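Local structure of disulfide isomerase DsbG N-terminal domain-containing protein (Helicobacter pylori, 3TDG) at residues L151-D156 with N176-V181; S190-A195 with Y226-Q231; E199-A204 with I215-K220. The protein is a dimeric thioredoxin-fold oxidoreductase of the DsbG type that probably acts as a reductase of disulfide bonds in substrate proteins. All blocks are in the same frame, centred on the assembly; numbering follows the deposited sequence.

Contact 1 of 3, residues L151-D156 with N176-V181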
loop_
_atom_site.group_PDB
_atom_site.type_symbol
_atom_site.label_atom_id
_atom_site.label_comp_id
_atom_site.label_asym_id
_atom_site.label_seq_id
_atom_site.Cartn_x
_atom_site.Cartn_y
_atom_site.Cartn_z
ATOM N N LEU A 151 10.181 26.740 17.128
ATOM C CA LEU A 151 10.495 25.416 17.678
ATOM C C LEU A 151 9.275 24.767 18.328
ATOM O O LEU A 151 8.786 25.245 19.344
ATOM C CB LEU A 151 11.635 25.522 18.693
ATOM C CG LEU A 151 12.063 24.289 19.492
ATOM C CD1 LEU A 151 12.497 23.143 18.582
ATOM C CD2 LEU A 151 13.192 24.691 20.418
ATOM N N TYR A 152 8.796 23.685 17.735
ATOM C CA TYR A 152 7.743 22.889 18.332
ATOM C C TYR A 152 8.342 21.884 19.320
ATOM O O TYR A 152 9.321 21.206 19.000
ATOM C CB TYR A 152 6.986 22.125 17.255
ATOM C CG TYR A 152 5.865 22.903 16.625
ATOM C CD1 TYR A 152 4.613 22.984 17.253
ATOM C CD2 TYR A 152 6.043 23.562 15.405
ATOM C CE1 TYR A 152 3.566 23.689 16.671
ATOM C CE2 TYR A 152 4.998 24.278 14.811
ATOM C CZ TYR A 152 3.763 24.338 15.447
ATOM O OH TYR A 152 2.718 25.048 14.883
ATOM N N ILE A 153 7.752 21.800 20.508
ATOM C CA ILE A 153 8.142 20.815 21.511
ATOM C C ILE A 153 6.924 19.989 21.952
ATOM O O ILE A 153 6.036 20.504 22.629
ATOM C CB ILE A 153 8.789 21.502 22.731
ATOM C CG1 ILE A 153 9.972 22.372 22.285
ATOM C CG2 ILE A 153 9.227 20.441 23.795
ATOM C CD1 ILE A 153 10.700 23.052 23.384
ATOM N N VAL A 154 6.866 18.726 21.555
ATOM C CA VAL A 154 5.792 17.831 21.992
ATOM C C VAL A 154 6.257 17.214 23.312
ATOM O O VAL A 154 7.353 16.659 23.386
ATOM C CB VAL A 154 5.446 16.774 20.952
ATOM C CG1 VAL A 154 4.279 15.873 21.435
ATOM C CG2 VAL A 154 5.089 17.440 19.604
ATOM N N SER A 155 5.434 17.365 24.351
ATOM C CA SER A 155 5.858 17.148 25.725
ATOM C C SER A 155 4.708 16.588 26.583
ATOM O O SER A 155 3.562 17.048 26.477
ATOM C CB SER A 155 6.358 18.459 26.319
ATOM O OG SER A 155 6.824 18.293 27.662
ATOM N N ASP A 156 5.035 15.595 27.412
ATOM C CA ASP A 156 4.083 14.953 28.314
ATOM C C ASP A 156 4.442 15.395 29.738
ATOM O O ASP A 156 5.600 15.330 30.131
ATOM C CB ASP A 156 4.166 13.433 28.160
ATOM C CG ASP A 156 3.060 12.691 28.917
ATOM O OD1 ASP A 156 2.190 12.104 28.237
ATOM O OD2 ASP A 156 3.059 12.689 30.182
ATOM N N ASN A 176 14.779 30.829 20.000
ATOM C CA ASN A 176 13.551 30.546 19.239
ATOM C C ASN A 176 12.276 31.044 19.905
ATOM O O ASN A 176 12.255 31.326 21.091
ATOM C CB ASN A 176 13.360 29.035 19.037
ATOM C CG ASN A 176 14.416 28.412 18.163
ATOM O OD1 ASN A 176 14.208 28.202 16.968
ATOM N ND2 ASN A 176 15.542 28.071 18.765
ATOM N N THR A 177 11.206 31.125 19.124
ATOM C CA THR A 177 9.870 31.134 19.695
ATOM C C THR A 177 9.459 29.677 19.795
ATOM O O THR A 177 9.512 28.943 18.813
ATOM C CB THR A 177 8.872 31.963 18.860
ATOM O OG1 THR A 177 9.071 33.346 19.161
ATOM C CG2 THR A 177 7.417 31.598 19.201
ATOM N N VAL A 178 9.074 29.276 20.999
ATOM C CA VAL A 178 8.677 27.900 21.284
ATOM C C VAL A 178 7.161 27.734 21.276
ATOM O O VAL A 178 6.442 28.503 21.920
ATOM C CB VAL A 178 9.263 27.439 22.643
ATOM C CG1 VAL A 178 8.606 26.122 23.129
ATOM C CG2 VAL A 178 10.777 27.310 22.535
ATOM N N ARG A 179 6.689 26.746 20.517
ATOM C CA ARG A 179 5.316 26.276 20.614
ATOM C C ARG A 179 5.282 24.929 21.330
ATOM O O ARG A 179 5.499 23.868 20.723
ATOM C CB ARG A 179 4.658 26.171 19.241
ATOM C CG ARG A 179 4.554 27.523 18.530
ATOM C CD ARG A 179 3.862 27.415 17.204
ATOM N NE ARG A 179 3.809 28.734 16.574
ATOM C CZ ARG A 179 3.614 28.950 15.280
ATOM N NH1 ARG A 179 3.441 27.932 14.447
ATOM N NH2 ARG A 179 3.579 30.195 14.827
ATOM N N MET A 180 5.004 24.981 22.625
ATOM C CA MET A 180 4.943 23.777 23.421
ATOM C C MET A 180 3.559 23.100 23.301
ATOM O O MET A 180 2.529 23.712 23.589
ATOM C CB MET A 180 5.271 24.117 24.871
ATOM C CG MET A 180 5.583 22.897 25.710
ATOM S SD MET A 180 6.549 23.372 27.136
ATOM C CE MET A 180 6.271 21.945 28.185
ATOM N N VAL A 181 3.557 21.843 22.871
ATOM C CA VAL A 181 2.340 21.071 22.689
ATOM C C VAL A 181 2.293 20.016 23.798
ATOM O O VAL A 181 3.042 19.027 23.751
ATOM C CB VAL A 181 2.320 20.401 21.296
ATOM C CG1 VAL A 181 1.067 19.542 21.099
ATOM C CG2 VAL A 181 2.428 21.470 20.186
#
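Tyr152 and Arg179 pair on one face of two neighbouring parallel strands. Arg179 CB lies over the phenol ring, 4.1 Å from the Tyr152 centroid, a CH-pi contact; the Arg179 chain, extended from CG to NE, crosses the ring obliquely, with CD 3.5 Å from Tyr152 OH, and Arg179 NH1 donates to that oxygen (3.0 Å). The acceptor lies near the guanidinium plane, which stands 79° from the ring. Val181 CG2 lies in the ring plane at the edge, nearest Tyr152 CD1. Beneath them the backbones bond in parallel register: Leu151 N to Thr177 O at 2.9 Å and nearly straight, Arg179 N to Leu151 O, Ile153 N to Arg179 O, Val181 N to Ile153 O, and Ser155 N to Val181 O. Strands 150-155 and 177-182 are the central pair of the thioredoxin-fold sheet, joined by a beta-alpha-beta connection through helices 160-167 and 169-175. Toward those helices, Ile153 CD1 meets Val178 CG1 at 3.7 Å, Leu151 CD2 lies beside Val178 CG2, and Met180 CE reaches Ser155 OG at 3.7 Å. Farther out, Glu138 forms a salt bridge with Arg179 NE, and Phe128 stacks on Tyr152. Ser155 OG is hydrogen-bonded to Tyr222 OH, and the Ser155 side chain touches Cys162, of the probable CxxC motif.

Contact 2 of 3, residues S190-A195 with Y226-Q231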
loop_
_atom_site.group_PDB
_atom_site.type_symbol
_atom_site.label_atom_id
_atom_site.label_comp_id
_atom_site.label_asym_id
_atom_site.label_seq_id
_atom_site.Cartn_x
_atom_site.Cartn_y
_atom_site.Cartn_z
ATOM N N SER A 190 -1.269 12.011 32.738
ATOM C CA SER A 190 -0.770 12.865 31.650
ATOM C C SER A 190 -1.937 13.669 31.054
ATOM O O SER A 190 -1.903 14.902 31.012
ATOM C CB SER A 190 -0.120 12.012 30.548
ATOM O OG SER A 190 1.029 11.315 31.014
ATOM N N ALA A 191 -2.983 12.954 30.640
ATOM C CA ALA A 191 -4.172 13.573 30.057
ATOM C C ALA A 191 -4.784 14.615 31.006
ATOM O O ALA A 191 -5.105 15.746 30.605
ATOM C CB ALA A 191 -5.194 12.490 29.668
ATOM N N LYS A 192 -4.893 14.246 32.277
ATOM C CA LYS A 192 -5.441 15.134 33.291
ATOM C C LYS A 192 -4.593 16.381 33.491
ATOM O O LYS A 192 -5.106 17.490 33.556
ATOM C CB LYS A 192 -5.593 14.357 34.603
ATOM C CG LYS A 192 -6.228 15.131 35.716
ATOM C CD LYS A 192 -6.852 14.176 36.755
ATOM C CE LYS A 192 -6.990 14.878 38.110
ATOM N NZ LYS A 192 -7.490 16.299 37.988
ATOM N N LYS A 193 -3.284 16.210 33.594
ATOM C CA LYS A 193 -2.408 17.363 33.682
ATOM C C LYS A 193 -2.456 18.212 32.410
ATOM O O LYS A 193 -2.500 19.429 32.482
ATOM C CB LYS A 193 -0.976 16.923 34.007
ATOM C CG LYS A 193 -0.777 16.563 35.497
ATOM C CD LYS A 193 0.691 16.596 35.894
ATOM C CE LYS A 193 0.880 16.253 37.410
ATOM N NZ LYS A 193 2.307 16.393 37.803
ATOM N N ALA A 194 -2.429 17.576 31.242
ATOM C CA ALA A 194 -2.566 18.326 29.975
ATOM C C ALA A 194 -3.860 19.157 29.958
ATOM O O ALA A 194 -3.843 20.323 29.563
ATOM C CB ALA A 194 -2.521 17.356 28.766
ATOM N N ALA A 195 -4.966 18.560 30.422
ATOM C CA ALA A 195 -6.265 19.267 30.539
ATOM C C ALA A 195 -6.212 20.499 31.432
ATOM O O ALA A 195 -6.712 21.565 31.072
ATOM C CB ALA A 195 -7.387 18.292 31.011
ATOM N N TYR A 226 3.212 17.924 42.345
ATOM C CA TYR A 226 1.896 18.492 42.058
ATOM C C TYR A 226 0.792 17.452 42.249
ATOM O O TYR A 226 0.701 16.466 41.509
ATOM C CB TYR A 226 1.826 19.101 40.650
ATOM C CG TYR A 226 0.537 19.855 40.387
ATOM C CD1 TYR A 226 0.389 21.180 40.793
ATOM C CD2 TYR A 226 -0.538 19.235 39.744
ATOM C CE1 TYR A 226 -0.796 21.878 40.568
ATOM C CE2 TYR A 226 -1.729 19.924 39.513
ATOM C CZ TYR A 226 -1.844 21.243 39.922
ATOM O OH TYR A 226 -3.011 21.929 39.697
ATOM N N ASP A 227 -0.042 17.692 43.250
ATOM C CA ASP A 227 -1.100 16.773 43.629
ATOM C C ASP A 227 -2.221 16.784 42.600
ATOM O O ASP A 227 -3.178 17.561 42.684
ATOM C CB ASP A 227 -1.639 17.123 45.021
ATOM C CG ASP A 227 -2.373 15.956 45.673
ATOM O OD1 ASP A 227 -2.744 14.991 44.949
ATOM O OD2 ASP A 227 -2.572 16.002 46.914
ATOM N N ILE A 228 -2.090 15.890 41.633
ATOM C CA ILE A 228 -2.994 15.835 40.510
ATOM C C ILE A 228 -4.440 15.455 40.906
ATOM O O ILE A 228 -5.398 16.044 40.409
ATOM C CB ILE A 228 -2.385 14.945 39.368
ATOM C CG1 ILE A 228 -3.284 14.940 38.132
ATOM C CG2 ILE A 228 -1.985 13.544 39.880
ATOM C CD1 ILE A 228 -3.531 16.335 37.592
ATOM N N ASN A 229 -4.591 14.508 41.824
ATOM C CA ASN A 229 -5.923 14.100 42.278
ATOM C C ASN A 229 -6.651 15.142 43.135
ATOM O O ASN A 229 -7.872 15.098 43.255
ATOM C CB ASN A 229 -5.854 12.745 42.976
ATOM C CG ASN A 229 -5.256 11.678 42.089
ATOM O OD1 ASN A 229 -4.362 10.943 42.499
ATOM N ND2 ASN A 229 -5.730 11.607 40.852
ATOM N N ALA A 230 -5.894 16.087 43.693
ATOM C CA ALA A 230 -6.444 17.191 44.475
ATOM C C ALA A 230 -7.072 18.279 43.603
ATOM O O ALA A 230 -7.512 19.311 44.111
ATOM C CB ALA A 230 -5.367 17.793 45.367
ATOM N N GLN A 231 -7.094 18.057 42.289
ATOM C CA GLN A 231 -7.658 19.026 41.352
ATOM C C GLN A 231 -8.897 18.447 40.685
ATOM O O GLN A 231 -8.950 17.249 40.389
ATOM C CB GLN A 231 -6.634 19.408 40.276
ATOM C CG GLN A 231 -5.186 19.503 40.755
ATOM C CD GLN A 231 -4.973 20.602 41.783
ATOM O OE1 GLN A 231 -5.611 21.656 41.727
ATOM N NE2 GLN A 231 -4.067 20.358 42.731
HETATM O O HOH W 1 2.103 14.659 40.007
#
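In the helical insertion between strands 177-182 and 259-262 of the thioredoxin fold, two successive lysines of helix 188-206, Lys192 and Lys193, straddle Ile228 of the loop between helices 211-222 and 235-249. Ile228 CD1 wedges between the two aliphatic chains, 3.5 Å from Lys192 CG and equally close to Lys193 CG, both snug contacts for carbon pairs. The lysines part at their first torsion: CG is anti to the backbone N in Lys192 and anti to the carbonyl carbon in Lys193. Lys192 meets Ile228 tip to tip, its CE packing on Ile228 CG1 at 3.7 Å, and bends at chi4 (42°) to bring NZ to the loop backbone. There Lys192 NZ donates to Gln231 O at 3.0 Å, approaching from well above the carbonyl plane, and also lies 3.2 Å from Ile228 O. The loop is itself braced by Gln231 NE2, which donates to Asp227 O at 2.9 Å with the acceptor near the amide plane. Lys193 slides past Tyr226 in the opposite direction, with its CE 4.0 Å from Tyr226 CD2. Its ammonium also donates to Ile221 O, in the last turn of helix 211-222. A water bridges Lys193 and Tyr226, accepting from Lys193 NZ at 2.8 Å and donating to the backbone oxygen Tyr226 O at 2.7 Å.

Contact 3 of 3, residues E199-A204 with I215-K220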
loop_
_atom_site.group_PDB
_atom_site.type_symbol
_atom_site.label_atom_id
_atom_site.label_comp_id
_atom_site.label_asym_id
_atom_site.label_seq_id
_atom_site.Cartn_x
_atom_site.Cartn_y
_atom_site.Cartn_z
ATOM N N GLU A 199 -6.734 24.458 30.567
ATOM C CA GLU A 199 -7.653 25.326 31.331
ATOM C C GLU A 199 -6.917 26.519 31.897
ATOM O O GLU A 199 -7.359 27.645 31.769
ATOM C CB GLU A 199 -8.334 24.528 32.440
ATOM C CG GLU A 199 -9.271 25.332 33.354
ATOM C CD GLU A 199 -10.006 24.413 34.327
ATOM O OE1 GLU A 199 -9.349 23.825 35.211
ATOM O OE2 GLU A 199 -11.235 24.238 34.178
ATOM N N GLU A 200 -5.755 26.264 32.491
ATOM C CA GLU A 200 -4.996 27.318 33.124
ATOM C C GLU A 200 -4.411 28.311 32.106
ATOM O O GLU A 200 -4.342 29.514 32.391
ATOM C CB GLU A 200 -3.930 26.692 34.041
ATOM C CG GLU A 200 -3.063 27.677 34.778
ATOM C CD GLU A 200 -3.297 27.689 36.290
ATOM O OE1 GLU A 200 -2.944 26.684 36.963
ATOM O OE2 GLU A 200 -3.829 28.714 36.794
ATOM N N MET A 201 -4.002 27.826 30.923
ATOM C CA MET A 201 -3.516 28.718 29.855
ATOM C C MET A 201 -4.613 29.636 29.289
ATOM O O MET A 201 -4.346 30.788 28.992
ATOM C CB MET A 201 -2.862 27.932 28.700
ATOM C CG MET A 201 -1.437 27.435 29.012
ATOM S SD MET A 201 -0.295 28.749 29.556
ATOM C CE MET A 201 0.875 27.737 30.462
ATOM N N ALA A 202 -5.822 29.100 29.118
ATOM C CA ALA A 202 -6.997 29.910 28.731
ATOM C C ALA A 202 -7.212 31.093 29.688
ATOM O O ALA A 202 -7.328 32.241 29.238
ATOM C CB ALA A 202 -8.267 29.028 28.632
ATOM N N LYS A 203 -7.217 30.821 30.996
ATOM C CA LYS A 203 -7.339 31.885 32.031
ATOM C C LYS A 203 -6.177 32.856 31.968
ATOM O O LYS A 203 -6.377 34.061 32.006
ATOM C CB LYS A 203 -7.468 31.286 33.442
ATOM C CG LYS A 203 -8.743 30.466 33.619
ATOM C CD LYS A 203 -8.837 29.827 35.003
ATOM C CE LYS A 203 -10.123 29.006 35.101
ATOM N NZ LYS A 203 -10.071 27.976 36.182
ATOM N N ALA A 204 -4.958 32.325 31.839
ATOM C CA ALA A 204 -3.762 33.163 31.737
ATOM C C ALA A 204 -3.797 34.104 30.540
ATOM O O ALA A 204 -3.446 35.280 30.665
ATOM C CB ALA A 204 -2.501 32.308 31.714
ATOM N N ILE A 215 5.271 30.030 31.959
ATOM C CA ILE A 215 6.301 29.052 32.349
ATOM C C ILE A 215 6.090 28.566 33.772
ATOM O O ILE A 215 6.157 27.364 34.016
ATOM C CB ILE A 215 7.730 29.598 32.129
ATOM C CG1 ILE A 215 7.916 29.932 30.653
ATOM C CG2 ILE A 215 8.797 28.580 32.584
ATOM C CD1 ILE A 215 9.209 30.621 30.353
ATOM N N SER A 216 5.780 29.480 34.697
ATOM C CA SER A 216 5.486 29.090 36.078
ATOM C C SER A 216 4.304 28.146 36.174
ATOM O O SER A 216 4.323 27.225 36.978
ATOM C CB SER A 216 5.239 30.304 36.984
ATOM O OG SER A 216 6.422 31.055 37.095
ATOM N N ILE A 217 3.272 28.382 35.364
ATOM C CA ILE A 217 2.146 27.459 35.312
ATOM C C ILE A 217 2.643 26.072 34.903
ATOM O O ILE A 217 2.286 25.084 35.524
ATOM C CB ILE A 217 1.027 27.968 34.343
ATOM C CG1 ILE A 217 0.267 29.125 35.002
ATOM C CG2 ILE A 217 0.081 26.837 33.945
ATOM C CD1 ILE A 217 -0.457 30.033 34.007
ATOM N N LEU A 218 3.480 26.014 33.875
ATOM C CA LEU A 218 4.003 24.728 33.385
ATOM C C LEU A 218 4.836 24.006 34.461
ATOM O O LEU A 218 4.614 22.836 34.751
ATOM C CB LEU A 218 4.801 24.939 32.088
ATOM C CG LEU A 218 3.990 25.293 30.828
ATOM C CD1 LEU A 218 4.899 25.782 29.708
ATOM C CD2 LEU A 218 3.124 24.109 30.349
ATOM N N GLU A 219 5.776 24.733 35.063
ATOM C CA GLU A 219 6.615 24.203 36.150
ATOM C C GLU A 219 5.774 23.746 37.326
ATOM O O GLU A 219 5.961 22.638 37.845
ATOM C CB GLU A 219 7.657 25.247 36.571
ATOM C CG GLU A 219 8.613 25.583 35.439
ATOM C CD GLU A 219 9.610 26.682 35.787
ATOM O OE1 GLU A 219 9.348 27.479 36.713
ATOM O OE2 GLU A 219 10.658 26.756 35.108
ATOM N N LYS A 220 4.801 24.567 37.715
ATOM C CA LYS A 220 3.894 24.194 38.804
ATOM C C LYS A 220 3.271 22.818 38.507
ATOM O O LYS A 220 3.338 21.907 39.348
ATOM C CB LYS A 220 2.818 25.283 39.026
ATOM C CG LYS A 220 1.771 24.953 40.122
ATOM C CD LYS A 220 0.678 26.040 40.260
ATOM C CE LYS A 220 -0.431 25.879 39.205
ATOM N NZ LYS A 220 -1.414 27.014 39.216
#
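Ile217 projects toward helix 188-206 and is met there by Glu200, Met201 and Ala204. Its CG2 lies 3.7 Å from Met201 CE, and its CD1 lies 3.8 Å from Ala204 CB. The Met201 and Ile217 side chains slide past each other in opposite directions; a bend at chi2 (-54°) turns the Met201 sulfur, and the methyl beyond it, CE, also reaches Leu218 CG at 4.0 Å. The two helices, 188-206 and 211-222, form an antiparallel helical hairpin, the first part of the insertion between strands 177-182 and 259-262 of the thioredoxin fold; the short segments run 160° apart with axes 10.6 Å from each other. Ile137 of strand 137-139, at the edge of the sheet, packs against both Met201 and Leu218. Moving outward, the aliphatic part of Glu200 lies aslant against Ile217, its CG only 3.4 Å from Ile217 CG2. Beyond it the carboxylate makes a salt bridge with Lys220: NZ lies 2.7 Å from Glu200 OE1, meeting that oxygen from above the carboxylate plane, and the two side chains cross at about a right angle. Lys220 gets there by a bend at chi3 (82°), which places CE 3.5 Å from Glu200 OE1.

In the fold
Strand 177-182 leads on to helix 188-206, so contact 1 is followed along the chain by the two contacts that use this helix; contact 3 is nested inside the loop closed by contact 2, with their centres about 12 Å apart. Contact 1 lies about 15 Å from contact 3 and 20 Å from contact 2, centre to centre, yet it touches both: Met180 SD packs on Leu218 CD1 at 3.9 Å, and Asp156 OD2 probably bonds to Ser190 OG at 2.6 Å. Tyr226 CD1 packs on Lys220 O at 3.4 Å. Cys162 of the probable redox-active Cys159/Cys162 pair lies against contact 1, and Met158, next to Cys159 in the chain, touches Ser190 and Lys193 of contact 2.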